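Local coordinates for mitogen-activated protein kinase, putative (Map kinase-like protein) (Leishmania major, PDB 3PG1), which probably binds ATP and transfers its phosphate to serine or threonine side chains of protein substrates, as other MAP kinases do, at residues R235-T238 with F239-L243; V155-R158 with D159-P162; E256-V259 with M260-P264. One frame throughout, in Å; residues are numbered along the deposited sequence.

Interaction 1 (R235-T238 with F239-L243); sequences RGST and FYNQL
Thr238 and Asn241 exchange bonds at the start of helix 239-250. OG1 of Thr238, the N-cap residue, accepts from Asn241 N at 3.0 Å in a nearly straight bond (166°). In return Asn241 OD1 receives Thr238 N at 3.2 Å, the donor standing well above the carbonyl plane of the amide. The lone pair in that plane goes to Ser237 N, 2.7 Å from OD1, so two successive backbone N-H groups grip a single oxygen. The other end of the amide points its ND2 straight at Ser237 OG (2.9 Å, 175°), practically in the amide plane; with both ends bonded, the rotation of the group is fixed. With chi1 at 81°, Asn241 holds its CG between backbone N and carbonyl carbon, folded back over the incoming chain. Gln242, bent at chi2, brings OE1 weakly to Gly236 N (3.0 Å), while its NE2 bonds Phe234 O. Gly236 faces this oxygen and Asn241 OD1 with no side chain, and its own carbonyl binds Arg197 and Trp198. Gln242 N completes the first helical turn by donating to Thr238 O. This reciprocal pairing of N-cap and third helical residue is a capping box.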
ATOM      1  N   ARG A 235       2.951   8.502  17.347  1.00 27.57           N
ATOM      2  CA  ARG A 235       3.488   7.212  17.827  1.00 29.80           C
ATOM      3  C   ARG A 235       2.766   6.684  19.037  1.00 35.20           C
ATOM      4  O   ARG A 235       3.380   6.476  20.066  1.00 37.48           O
ATOM      5  CB  ARG A 235       5.016   7.308  18.068  1.00 32.50           C
ATOM      6  CG  ARG A 235       5.754   7.717  16.789  1.00 37.93           C
ATOM      7  CD  ARG A 235       7.281   7.721  16.928  1.00 39.36           C
ATOM      8  NE  ARG A 235       7.782   8.437  18.104  1.00 51.53           N
ATOM      9  CZ  ARG A 235       7.795   9.760  18.265  1.00 67.20           C
ATOM     10  NH1 ARG A 235       7.249  10.555  17.349  1.00 45.42           N
ATOM     11  NH2 ARG A 235       8.325  10.297  19.356  1.00 55.36           N
ATOM     12  N   GLY A 236       1.459   6.457  18.898  1.00 33.79           N
ATOM     13  CA  GLY A 236       0.646   5.981  20.003  1.00 34.29           C
ATOM     14  C   GLY A 236       0.741   4.480  20.184  1.00 37.03           C
ATOM     15  O   GLY A 236       1.250   3.773  19.316  1.00 38.57           O
ATOM     16  N   SER A 237       0.196   3.983  21.272  1.00 30.32           N
ATOM     17  CA  SER A 237       0.214   2.543  21.564  1.00 29.89           C
ATOM     18  C   SER A 237      -1.167   2.001  21.892  1.00 33.66           C
ATOM     19  O   SER A 237      -1.302   0.802  22.166  1.00 31.72           O
ATOM     20  CB  SER A 237       1.161   2.261  22.721  1.00 34.06           C
ATOM     21  OG  SER A 237       0.680   2.861  23.915  1.00 38.03           O
ATOM     22  N   THR A 238      -2.179   2.881  21.976  1.00 30.83           N
ATOM     23  CA  THR A 238      -3.535   2.451  22.342  1.00 30.51           C
ATOM     24  C   THR A 238      -4.510   3.276  21.565  1.00 32.69           C
ATOM     25  O   THR A 238      -4.150   4.332  21.029  1.00 31.45           O
ATOM     26  CB  THR A 238      -3.876   2.613  23.876  1.00 30.67           C
ATOM     27  OG1 THR A 238      -4.005   4.003  24.212  1.00 33.01           O
ATOM     28  CG2 THR A 238      -2.872   1.933  24.826  1.00 28.17           C
ATOM     29  N   PHE A 239      -5.770   2.853  21.561  1.00 29.05           N
ATOM     30  CA  PHE A 239      -6.852   3.600  20.921  1.00 29.12           C
ATOM     31  C   PHE A 239      -6.906   5.051  21.498  1.00 34.73           C
ATOM     32  O   PHE A 239      -6.955   6.002  20.735  1.00 33.00           O
ATOM     33  CB  PHE A 239      -8.188   2.855  21.207  1.00 30.01           C
ATOM     34  CG  PHE A 239      -9.437   3.621  20.834  1.00 30.15           C
ATOM     35  CD1 PHE A 239      -9.987   3.510  19.560  1.00 31.47           C
ATOM     36  CD2 PHE A 239     -10.124   4.364  21.785  1.00 31.61           C
ATOM     37  CE1 PHE A 239     -11.139   4.229  19.217  1.00 30.75           C
ATOM     38  CE2 PHE A 239     -11.265   5.082  21.443  1.00 32.71           C
ATOM     39  CZ  PHE A 239     -11.779   4.991  20.161  1.00 29.94           C
ATOM     40  N   TYR A 240      -6.886   5.211  22.838  1.00 29.97           N
ATOM     41  CA  TYR A 240      -7.006   6.558  23.413  1.00 30.14           C
ATOM     42  C   TYR A 240      -5.782   7.427  23.232  1.00 34.34           C
ATOM     43  O   TYR A 240      -5.915   8.623  22.954  1.00 32.27           O
ATOM     44  CB  TYR A 240      -7.378   6.513  24.903  1.00 32.49           C
ATOM     45  CG  TYR A 240      -8.710   5.863  25.205  1.00 33.44           C
ATOM     46  CD1 TYR A 240      -9.907   6.510  24.905  1.00 35.28           C
ATOM     47  CD2 TYR A 240      -8.778   4.620  25.829  1.00 32.93           C
ATOM     48  CE1 TYR A 240     -11.134   5.933  25.214  1.00 36.07           C
ATOM     49  CE2 TYR A 240     -10.002   4.028  26.124  1.00 34.53           C
ATOM     50  CZ  TYR A 240     -11.179   4.689  25.817  1.00 37.30           C
ATOM     51  OH  TYR A 240     -12.389   4.149  26.167  1.00 37.09           O
ATOM     52  N   ASN A 241      -4.593   6.850  23.434  1.00 31.29           N
ATOM     53  CA  ASN A 241      -3.386   7.635  23.371  1.00 31.02           C
ATOM     54  C   ASN A 241      -2.974   7.995  21.957  1.00 35.08           C
ATOM     55  O   ASN A 241      -2.300   9.003  21.768  1.00 33.33           O
ATOM     56  CB  ASN A 241      -2.282   7.130  24.308  1.00 29.02           C
ATOM     57  CG  ASN A 241      -1.457   5.961  23.795  1.00 36.04           C
ATOM     58  OD1 ASN A 241      -1.152   5.875  22.629  1.00 31.35           O
ATOM     59  ND2 ASN A 241      -1.054   5.047  24.679  1.00 31.64           N
ATOM     60  N   GLN A 242      -3.438   7.213  20.963  1.00 31.18           N
ATOM     61  CA  GLN A 242      -3.221   7.501  19.539  1.00 27.70           C
ATOM     62  C   GLN A 242      -4.117   8.696  19.189  1.00 30.56           C
ATOM     63  O   GLN A 242      -3.668   9.675  18.583  1.00 30.44           O
ATOM     64  CB  GLN A 242      -3.614   6.275  18.658  1.00 27.72           C
ATOM     65  CG  GLN A 242      -3.395   6.518  17.115  1.00 28.23           C
ATOM     66  CD  GLN A 242      -1.918   6.585  16.737  1.00 41.94           C
ATOM     67  OE1 GLN A 242      -1.065   6.003  17.385  1.00 38.95           O
ATOM     68  NE2 GLN A 242      -1.580   7.252  15.650  1.00 32.27           N
ATOM     69  N   LEU A 243      -5.374   8.636  19.595  1.00 29.18           N
ATOM     70  CA  LEU A 243      -6.299   9.767  19.352  1.00 29.22           C
ATOM     71  C   LEU A 243      -5.856  11.021  20.087  1.00 32.47           C
ATOM     72  O   LEU A 243      -5.971  12.118  19.527  1.00 32.20           O
ATOM     73  CB  LEU A 243      -7.747   9.419  19.698  1.00 29.37           C
ATOM     74  CG  LEU A 243      -8.453   8.480  18.673  1.00 33.17           C
ATOM     75  CD1 LEU A 243      -9.806   8.017  19.198  1.00 31.89           C
ATOM     76  CD2 LEU A 243      -8.584   9.150  17.221  1.00 32.38           C
TER

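Interaction 2 (V155-R158 with D159-P162); sequences VVHR and DLHP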
ATOM      1  N   VAL A 155      -9.940   2.230  -6.084  1.00 28.05           N
ATOM      2  CA  VAL A 155      -9.188   1.393  -5.163  1.00 27.26           C
ATOM      3  C   VAL A 155      -8.647   2.227  -4.032  1.00 29.79           C
ATOM      4  O   VAL A 155      -8.040   3.279  -4.256  1.00 29.77           O
ATOM      5  CB  VAL A 155      -8.094   0.604  -5.957  1.00 30.83           C
ATOM      6  CG1 VAL A 155      -7.148  -0.189  -5.024  1.00 31.41           C
ATOM      7  CG2 VAL A 155      -8.763  -0.324  -6.959  1.00 31.74           C
ATOM      8  N   VAL A 156      -8.847   1.754  -2.818  1.00 25.56           N
ATOM      9  CA  VAL A 156      -8.341   2.445  -1.638  1.00 25.01           C
ATOM     10  C   VAL A 156      -7.184   1.612  -1.104  1.00 29.67           C
ATOM     11  O   VAL A 156      -7.336   0.383  -0.956  1.00 28.71           O
ATOM     12  CB  VAL A 156      -9.476   2.615  -0.586  1.00 27.84           C
ATOM     13  CG1 VAL A 156      -8.940   3.301   0.684  1.00 24.31           C
ATOM     14  CG2 VAL A 156     -10.640   3.437  -1.193  1.00 27.60           C
ATOM     15  N   HIS A 157      -6.018   2.257  -0.831  1.00 27.22           N
ATOM     16  CA  HIS A 157      -4.865   1.493  -0.319  1.00 27.48           C
ATOM     17  C   HIS A 157      -5.210   0.972   1.051  1.00 30.96           C
ATOM     18  O   HIS A 157      -5.211  -0.239   1.276  1.00 32.44           O
ATOM     19  CB  HIS A 157      -3.547   2.342  -0.284  1.00 26.66           C
ATOM     20  CG  HIS A 157      -2.322   1.523  -0.024  1.00 29.23           C
ATOM     21  ND1 HIS A 157      -2.210   0.720   1.101  1.00 31.49           N
ATOM     22  CD2 HIS A 157      -1.212   1.357  -0.789  1.00 31.04           C
ATOM     23  CE1 HIS A 157      -1.055   0.085   0.980  1.00 31.67           C
ATOM     24  NE2 HIS A 157      -0.423   0.435  -0.147  1.00 32.11           N
ATOM     25  N   ARG A 158      -5.527   1.878   1.961  1.00 26.88           N
ATOM     26  CA  ARG A 158      -5.925   1.590   3.338  1.00 27.53           C
ATOM     27  C   ARG A 158      -4.793   1.251   4.304  1.00 30.43           C
ATOM     28  O   ARG A 158      -4.997   1.285   5.527  1.00 29.70           O
ATOM     29  CB  ARG A 158      -7.081   0.564   3.389  1.00 29.33           C
ATOM     30  CG  ARG A 158      -7.956   0.709   4.632  1.00 42.89           C
ATOM     31  CD  ARG A 158      -8.850  -0.514   4.736  1.00 53.41           C
ATOM     32  NE  ARG A 158      -9.158  -0.837   6.127  1.00 76.31           N
ATOM     33  CZ  ARG A 158      -9.989  -1.803   6.508  1.00 90.71           C
ATOM     34  NH1 ARG A 158     -10.603  -2.558   5.601  1.00 71.74           N
ATOM     35  NH2 ARG A 158     -10.220  -2.015   7.795  1.00 79.28           N
ATOM     36  N   ASP A 159      -3.581   0.967   3.791  1.00 26.86           N
ATOM     37  CA  ASP A 159      -2.492   0.715   4.741  1.00 27.04           C
ATOM     38  C   ASP A 159      -1.176   1.311   4.205  1.00 31.74           C
ATOM     39  O   ASP A 159      -0.143   0.624   4.160  1.00 33.14           O
ATOM     40  CB  ASP A 159      -2.365  -0.796   5.046  1.00 29.34           C
ATOM     41  CG  ASP A 159      -1.417  -1.105   6.221  1.00 44.10           C
ATOM     42  OD1 ASP A 159      -1.247  -0.220   7.117  1.00 41.97           O
ATOM     43  OD2 ASP A 159      -0.783  -2.176   6.200  1.00 51.79           O
ATOM     44  N   LEU A 160      -1.229   2.569   3.766  1.00 27.37           N
ATOM     45  CA  LEU A 160      -0.050   3.225   3.215  1.00 28.02           C
ATOM     46  C   LEU A 160       0.881   3.595   4.355  1.00 30.94           C
ATOM     47  O   LEU A 160       0.452   4.220   5.303  1.00 30.72           O
ATOM     48  CB  LEU A 160      -0.413   4.479   2.392  1.00 26.27           C
ATOM     49  CG  LEU A 160       0.779   5.209   1.725  1.00 27.96           C
ATOM     50  CD1 LEU A 160       1.268   4.444   0.460  1.00 26.90           C
ATOM     51  CD2 LEU A 160       0.417   6.648   1.367  1.00 28.29           C
ATOM     52  N   HIS A 161       2.151   3.234   4.242  1.00 28.23           N
ATOM     53  CA  HIS A 161       3.167   3.567   5.241  1.00 28.76           C
ATOM     54  C   HIS A 161       4.544   3.533   4.542  1.00 33.82           C
ATOM     55  O   HIS A 161       4.612   3.018   3.426  1.00 31.37           O
ATOM     56  CB  HIS A 161       3.047   2.658   6.493  1.00 30.97           C
ATOM     57  CG  HIS A 161       3.398   1.213   6.271  1.00 36.55           C
ATOM     58  ND1 HIS A 161       2.418   0.230   6.189  1.00 39.10           N
ATOM     59  CD2 HIS A 161       4.605   0.625   6.166  1.00 38.54           C
ATOM     60  CE1 HIS A 161       3.061  -0.910   6.002  1.00 37.92           C
ATOM     61  NE2 HIS A 161       4.375  -0.727   5.979  1.00 39.35           N
ATOM     62  N   PRO A 162       5.622   4.128   5.121  1.00 31.21           N
ATOM     63  CA  PRO A 162       6.923   4.132   4.435  1.00 33.22           C
ATOM     64  C   PRO A 162       7.451   2.764   3.963  1.00 39.15           C
ATOM     65  O   PRO A 162       8.143   2.723   2.959  1.00 39.73           O
ATOM     66  CB  PRO A 162       7.849   4.802   5.477  1.00 35.33           C
ATOM     67  CG  PRO A 162       6.907   5.698   6.290  1.00 36.47           C
ATOM     68  CD  PRO A 162       5.709   4.824   6.424  1.00 31.70           C
TER
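His157 swings its ring forward along the chain, with CG trans to the backbone N (chi1 -169°), while Arg158 takes a left-handed backbone conformation (phi 78°) that turns the next N-H back toward the imidazole. Asp159 N therefore donates to His157 ND1 at 3.0 Å, slightly tilted from the ring plane, at an N-H...acceptor angle of 153°. Leu160 lies over one face of the same ring: its CA sits 3.9 Å above the plane, displaced toward the rim, and its CD1 reaches His157 CD2 at 4.2 Å, the two side chains crossing at about a right angle. Asp159 O stands above the plane, on the face that Leu160 takes, 3.4 Å from His157 CE1. The carboxylate of Asp159 heads elsewhere, with OD2 6.0 Å from His157 ND1 and OD1 in a salt bridge with Arg200. Asp159 O takes Asn164 ND2 and, weakly, His161 ND1 at 3.3 Å. The backbone N atoms of His157 and Arg158 are both held by the carboxylate of Asp216 on helix 214-229. His-Arg-Asp is the HRD motif of the protein kinase catalytic loop, whose aspartate generally contacts the hydroxyl of the substrate. On the far side of the imidazole, NE2 is bonded to Cys176 O, next to the DFG-like segment that includes Phe178. A ring that accepts through ND1 and meets a carbonyl through NE2 is probably neutral, protonated on NE2, and ties the backbone of the aspartate to that neighbouring segment.

Interaction 3 (E256-V259 with M260-P264); sequences EDVV and MFSSP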
ATOM      1  N   GLU A 256     -19.948  16.402  17.120  1.00 46.32           N
ATOM      2  CA  GLU A 256     -20.854  16.047  16.023  1.00 48.30           C
ATOM      3  C   GLU A 256     -20.090  15.389  14.893  1.00 51.88           C
ATOM      4  O   GLU A 256     -20.572  14.401  14.329  1.00 51.88           O
ATOM      5  CB  GLU A 256     -21.666  17.262  15.547  1.00 51.11           C
ATOM      6  CG  GLU A 256     -22.599  17.816  16.620  1.00 60.88           C
ATOM      7  CD  GLU A 256     -22.055  18.908  17.527  1.00 89.12           C
ATOM      8  OE1 GLU A 256     -22.858  19.488  18.297  1.00 81.21           O
ATOM      9  OE2 GLU A 256     -20.835  19.189  17.475  1.00 87.99           O
ATOM     10  N   ASP A 257     -18.839  15.851  14.639  1.00 47.65           N
ATOM     11  CA  ASP A 257     -17.988  15.248  13.611  1.00 45.51           C
ATOM     12  C   ASP A 257     -17.435  13.895  14.049  1.00 47.78           C
ATOM     13  O   ASP A 257     -17.350  12.988  13.236  1.00 48.44           O
ATOM     14  CB  ASP A 257     -16.878  16.221  13.154  1.00 46.81           C
ATOM     15  CG  ASP A 257     -17.376  17.475  12.419  1.00 52.51           C
ATOM     16  OD1 ASP A 257     -18.568  17.511  12.022  1.00 53.35           O
ATOM     17  OD2 ASP A 257     -16.569  18.394  12.209  1.00 50.22           O
ATOM     18  N   VAL A 258     -17.140  13.710  15.330  1.00 42.08           N
ATOM     19  CA  VAL A 258     -16.660  12.422  15.832  1.00 41.00           C
ATOM     20  C   VAL A 258     -17.743  11.338  15.658  1.00 45.75           C
ATOM     21  O   VAL A 258     -17.449  10.238  15.183  1.00 45.59           O
ATOM     22  CB  VAL A 258     -16.152  12.539  17.283  1.00 45.26           C
ATOM     23  CG1 VAL A 258     -15.772  11.189  17.877  1.00 45.85           C
ATOM     24  CG2 VAL A 258     -14.989  13.507  17.370  1.00 44.73           C
ATOM     25  N   VAL A 259     -18.990  11.652  16.019  1.00 42.07           N
ATOM     26  CA  VAL A 259     -20.067  10.667  15.911  1.00 40.82           C
ATOM     27  C   VAL A 259     -20.329  10.248  14.492  1.00 40.68           C
ATOM     28  O   VAL A 259     -20.572   9.074  14.272  1.00 40.04           O
ATOM     29  CB  VAL A 259     -21.339  10.885  16.789  1.00 46.51           C
ATOM     30  CG1 VAL A 259     -21.047  11.680  18.057  1.00 46.27           C
ATOM     31  CG2 VAL A 259     -22.492  11.476  16.001  1.00 46.83           C
ATOM     32  N   MET A 260     -20.155  11.164  13.509  1.00 34.86           N
ATOM     33  CA  MET A 260     -20.304  10.799  12.103  1.00 35.50           C
ATOM     34  C   MET A 260     -19.231   9.821  11.559  1.00 38.09           C
ATOM     35  O   MET A 260     -19.493   9.166  10.564  1.00 37.85           O
ATOM     36  CB  MET A 260     -20.249  12.033  11.182  1.00 37.17           C
ATOM     37  CG  MET A 260     -21.352  12.996  11.406  1.00 42.52           C
ATOM     38  SD  MET A 260     -21.182  14.348  10.179  1.00 44.44           S
ATOM     39  CE  MET A 260     -22.461  15.271  10.667  1.00 41.95           C
ATOM     40  N   PHE A 261     -18.025   9.796  12.119  0.50 32.95           N
ATOM     41  CA  PHE A 261     -17.048   8.880  11.537  0.50 30.75           C
ATOM     42  C   PHE A 261     -16.424   7.911  12.553  0.50 37.12           C
ATOM     43  O   PHE A 261     -15.221   7.637  12.510  0.50 36.78           O
ATOM     44  CB  PHE A 261     -16.089   9.572  10.509  0.50 29.85           C
ATOM     45  CG  PHE A 261     -15.465  10.850  11.000  0.50 27.58           C
ATOM     46  CD1 PHE A 261     -14.265  10.830  11.706  0.50 27.83           C
ATOM     47  CD2 PHE A 261     -16.098  12.071  10.812  0.50 24.32           C
ATOM     48  CE1 PHE A 261     -13.708  12.007  12.203  0.50 25.77           C
ATOM     49  CE2 PHE A 261     -15.546  13.243  11.340  0.50 24.06           C
ATOM     50  CZ  PHE A 261     -14.371  13.200  12.059  0.50 19.48           C
ATOM     51  N   SER A 262     -17.289   7.367  13.458  1.00 34.29           N
ATOM     52  CA  SER A 262     -16.928   6.367  14.459  1.00 35.18           C
ATOM     53  C   SER A 262     -17.937   5.253  14.433  1.00 39.48           C
ATOM     54  O   SER A 262     -19.107   5.480  14.139  1.00 38.85           O
ATOM     55  CB  SER A 262     -16.846   6.963  15.865  1.00 37.43           C
ATOM     56  OG  SER A 262     -18.008   7.701  16.200  1.00 48.52           O
ATOM     57  N   SER A 263     -17.496   4.052  14.781  1.00 36.01           N
ATOM     58  CA  SER A 263     -18.418   2.932  14.940  1.00 35.85           C
ATOM     59  C   SER A 263     -19.196   3.163  16.248  1.00 41.91           C
ATOM     60  O   SER A 263     -18.698   3.888  17.115  1.00 41.12           O
ATOM     61  CB  SER A 263     -17.623   1.643  15.088  1.00 38.42           C
ATOM     62  OG  SER A 263     -16.905   1.652  16.311  1.00 38.40           O
ATOM     63  N   PRO A 264     -20.354   2.486  16.461  1.00 40.84           N
ATOM     64  CA  PRO A 264     -21.063   2.604  17.757  1.00 41.42           C
ATOM     65  C   PRO A 264     -20.200   2.244  18.978  1.00 42.86           C
ATOM     66  O   PRO A 264     -20.343   2.874  20.018  1.00 43.59           O
ATOM     67  CB  PRO A 264     -22.229   1.620  17.604  1.00 44.28           C
ATOM     68  CG  PRO A 264     -22.481   1.568  16.156  1.00 47.97           C
ATOM     69  CD  PRO A 264     -21.102   1.609  15.534  1.00 42.98           C
TER
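In the conformer described here, Phe261 lays one face of its ring over the helix backbone, with Asp257 O and Val258 CA beneath it; at its rim, CE2 is 3.7 Å from Asp257 CB. The ring folds back there because CG lies between backbone N and carbonyl carbon (chi1 49°). Two conformers were modelled, so the ring's exact seat is uncertain and the very short approach of its carbons to Asp257 O is doubtful. Met206 and Asn304 also touch it. Below the ring helix 255-260 runs out: Met260 N makes a weak bond to Glu256 O at 3.4 Å, and Phe261 N binds Val258 O at 3.1 Å, a three-residue step, keeping only a weak bond to Asp257 O as the turn tightens. This helix lies in the C-lobe, where MAP kinases carry their insert between helices G and H. Ser262 OG donates to the same Val258 O at 2.8 Å, from the face opposite to Phe261 N, clamping the oxygen across its carbonyl plane. Met260, extended beyond CG, places that carbon 3.3 Å from Glu256 O. Asp257 OD2 forms a salt bridge with Arg307, while Ser263 OG caps Ala266 N of helix 264-269.

How the interactions relate
All three contacts lie in the protein kinase domain, in chain order 155-162, 235-243 and 256-264. Interaction 2, about 4 Å from the centre of the chain, belongs to the catalytic loop. The centres of interactions 1 and 2 are about 20 Å apart, and those of interactions 2 and 3 about 22 Å. Interactions 1 and 3 neighbour one another at the start of helix 239-250 and the end of helix 255-260, which follow each other in the chain; their centres are about 17 Å and their nearest atoms about 7 Å apart. None touches another directly. Residues between Arg197 and Met206 reach all three: Val205 meets Phe239, and Met206 bonds to the backbone of Ser263.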